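Local coordinates for protein acyl-coenzyme A oxidase (Caenorhabditis elegans, PDB 5K3J) that catalyses the FAD-dependent desaturation of CoA-linked ascarosides with a five-carbon omega side chain, the first step of their shortening by peroxisomal beta-oxidation, at residues A[117-120]-A[121-125]. Residues are numbered along the deposited sequence; the frame is centred on the assembly and turned at random.
Sequences LFIP and TLQSQ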
ATOM      1  N   LEU A 117     -16.956  15.190  12.010  1.00 27.50           N
ATOM      2  CA  LEU A 117     -16.381  16.465  12.436  1.00 28.50           C
ATOM      3  C   LEU A 117     -17.379  17.615  12.499  1.00 28.54           C
ATOM      4  O   LEU A 117     -17.283  18.466  13.381  1.00 35.36           O
ATOM      5  CB  LEU A 117     -15.225  16.847  11.513  1.00 29.86           C
ATOM      6  CG  LEU A 117     -13.933  16.063  11.748  1.00 32.09           C
ATOM      7  CD1 LEU A 117     -13.100  16.010  10.484  1.00 33.40           C
ATOM      8  CD2 LEU A 117     -13.138  16.675  12.896  1.00 31.52           C
ATOM      9  N   PHE A 118     -18.328  17.649  11.568  1.00 31.61           N
ATOM     10  CA  PHE A 118     -19.307  18.732  11.540  1.00 31.22           C
ATOM     11  C   PHE A 118     -20.083  18.811  12.851  1.00 30.84           C
ATOM     12  O   PHE A 118     -20.128  19.864  13.486  1.00 30.39           O
ATOM     13  CB  PHE A 118     -20.278  18.566  10.376  1.00 32.08           C
ATOM     14  CG  PHE A 118     -21.257  19.697  10.244  1.00 30.68           C
ATOM     15  CD1 PHE A 118     -20.838  20.954   9.834  1.00 31.41           C
ATOM     16  CD2 PHE A 118     -22.595  19.503  10.526  1.00 31.65           C
ATOM     17  CE1 PHE A 118     -21.738  21.995   9.714  1.00 31.71           C
ATOM     18  CE2 PHE A 118     -23.497  20.539  10.404  1.00 32.17           C
ATOM     19  CZ  PHE A 118     -23.071  21.782   9.997  1.00 32.70           C
ATOM     20  N   ILE A 119     -20.683  17.694  13.253  1.00 24.47           N
ATOM     21  CA  ILE A 119     -21.407  17.621  14.521  1.00 24.44           C
ATOM     22  C   ILE A 119     -20.472  17.757  15.739  1.00 24.73           C
ATOM     23  O   ILE A 119     -20.789  18.503  16.668  1.00 22.80           O
ATOM     24  CB  ILE A 119     -22.225  16.308  14.626  1.00 25.30           C
ATOM     25  CG1 ILE A 119     -23.449  16.354  13.710  1.00 25.87           C
ATOM     26  CG2 ILE A 119     -22.658  16.046  16.057  1.00 25.34           C
ATOM     27  CD1 ILE A 119     -24.379  15.177  13.890  1.00 26.37           C
ATOM     28  N   PRO A 120     -19.325  17.042  15.751  1.00 33.29           N
ATOM     29  CA  PRO A 120     -18.445  17.208  16.913  1.00 33.94           C
ATOM     30  C   PRO A 120     -17.844  18.608  17.068  1.00 37.90           C
ATOM     31  O   PRO A 120     -17.463  18.962  18.182  1.00 39.51           O
ATOM     32  CB  PRO A 120     -17.340  16.179  16.659  1.00 32.72           C
ATOM     33  CG  PRO A 120     -17.985  15.144  15.828  1.00 32.05           C
ATOM     34  CD  PRO A 120     -18.904  15.896  14.924  1.00 32.61           C
ATOM     35  N   THR A 121     -17.751  19.379  15.987  1.00 46.44           N
ATOM     36  CA  THR A 121     -17.209  20.735  16.074  1.00 49.89           C
ATOM     37  C   THR A 121     -18.260  21.687  16.632  1.00 49.73           C
ATOM     38  O   THR A 121     -17.941  22.587  17.409  1.00 52.98           O
ATOM     39  CB  THR A 121     -16.710  21.252  14.699  1.00 52.93           C
ATOM     40  OG1 THR A 121     -15.484  20.593  14.357  1.00 54.36           O
ATOM     41  CG2 THR A 121     -16.460  22.755  14.735  1.00 55.16           C
ATOM     42  N   LEU A 122     -19.515  21.480  16.246  1.00 33.34           N
ATOM     43  CA  LEU A 122     -20.611  22.269  16.795  1.00 34.31           C
ATOM     44  C   LEU A 122     -20.721  22.033  18.295  1.00 36.30           C
ATOM     45  O   LEU A 122     -20.981  22.959  19.063  1.00 36.50           O
ATOM     46  CB  LEU A 122     -21.933  21.925  16.110  1.00 33.35           C
ATOM     47  CG  LEU A 122     -22.133  22.440  14.685  1.00 32.47           C
ATOM     48  CD1 LEU A 122     -23.390  21.832  14.079  1.00 33.29           C
ATOM     49  CD2 LEU A 122     -22.197  23.962  14.663  1.00 31.10           C
ATOM     50  N   GLN A 123     -20.508  20.786  18.703  1.00 47.04           N
ATOM     51  CA  GLN A 123     -20.580  20.406  20.108  1.00 46.09           C
ATOM     52  C   GLN A 123     -19.509  21.099  20.940  1.00 46.33           C
ATOM     53  O   GLN A 123     -19.769  21.533  22.065  1.00 42.14           O
ATOM     54  CB  GLN A 123     -20.445  18.890  20.254  1.00 48.64           C
ATOM     55  CG  GLN A 123     -21.648  18.118  19.751  1.00 55.01           C
ATOM     56  CD  GLN A 123     -21.413  16.621  19.723  1.00 59.40           C
ATOM     57  OE1 GLN A 123     -20.332  16.155  19.365  1.00 58.03           O
ATOM     58  NE2 GLN A 123     -22.429  15.861  20.105  1.00 59.87           N
ATOM     59  N   SER A 124     -18.309  21.215  20.380  1.00 42.93           N
ATOM     60  CA  SER A 124     -17.164  21.711  21.134  1.00 41.95           C
ATOM     61  C   SER A 124     -16.872  23.195  20.908  1.00 41.95           C
ATOM     62  O   SER A 124     -16.115  23.799  21.671  1.00 45.80           O
ATOM     63  CB  SER A 124     -15.916  20.896  20.787  1.00 43.61           C
ATOM     64  OG  SER A 124     -15.631  20.955  19.397  1.00 43.65           O
ATOM     65  N   GLN A 125     -17.462  23.793  19.876  1.00 38.86           N
ATOM     66  CA  GLN A 125     -17.067  25.148  19.487  1.00 35.46           C
ATOM     67  C   GLN A 125     -18.223  26.133  19.275  1.00 34.77           C
ATOM     68  O   GLN A 125     -17.987  27.328  19.095  1.00 35.00           O
ATOM     69  CB  GLN A 125     -16.220  25.090  18.209  1.00 37.80           C
ATOM     70  CG  GLN A 125     -15.053  24.106  18.254  1.00 37.35           C
ATOM     71  CD  GLN A 125     -13.910  24.575  19.135  1.00 40.85           C
ATOM     72  OE1 GLN A 125     -13.809  25.757  19.464  1.00 42.87           O
ATOM     73  NE2 GLN A 125     -13.038  23.648  19.519  1.00 47.06           N
TER
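T121 grips the carbonyl of L117 twice: its N and its OG1 both donate to L117 O, reaching it from opposite faces of the carbonyl plane. The hydroxyl, 3.0 Å from OG1 to L117 O, can do so because OG1 stands anti to the carbonyl carbon (chi1 -73°), folded back along the preceding turn of helix 112-125. P120 O is also doubly held, by S124 OG and S124 N, but in another geometry. S124 OG sits in the carbonyl plane, on a lone pair, 3.0 Å from P120 O, whereas S124 N comes from above that plane. Since the proline nitrogen carries no hydrogen, the helix is kinked here. On the partly exposed side, Q123 N bonds to I119 O (N-H...O angle 154°). The extended Q123 side chain rests its CD 3.9 Å from I119 CG2, with OE1 beside P120 CA. With an alanine here, the flat amide would be gone, which would probably open a gap over I119 CG2 and beside P120 CA. L122 N bonds to F118 O at 3.3 Å, and L122 CD1 lies over one face of the F118 ring, 26° off its normal, a CH-pi contact; both side chains also touch L199 of strand 197-205. L117 touches the bound ascaroside-CoA, while P120 touches K291 and S124 touches S287 of helix 287-315. The chemistry implies that hydroxyls supply second donors to carbonyls before and at the proline, where the helix lacks the bond to P120 N.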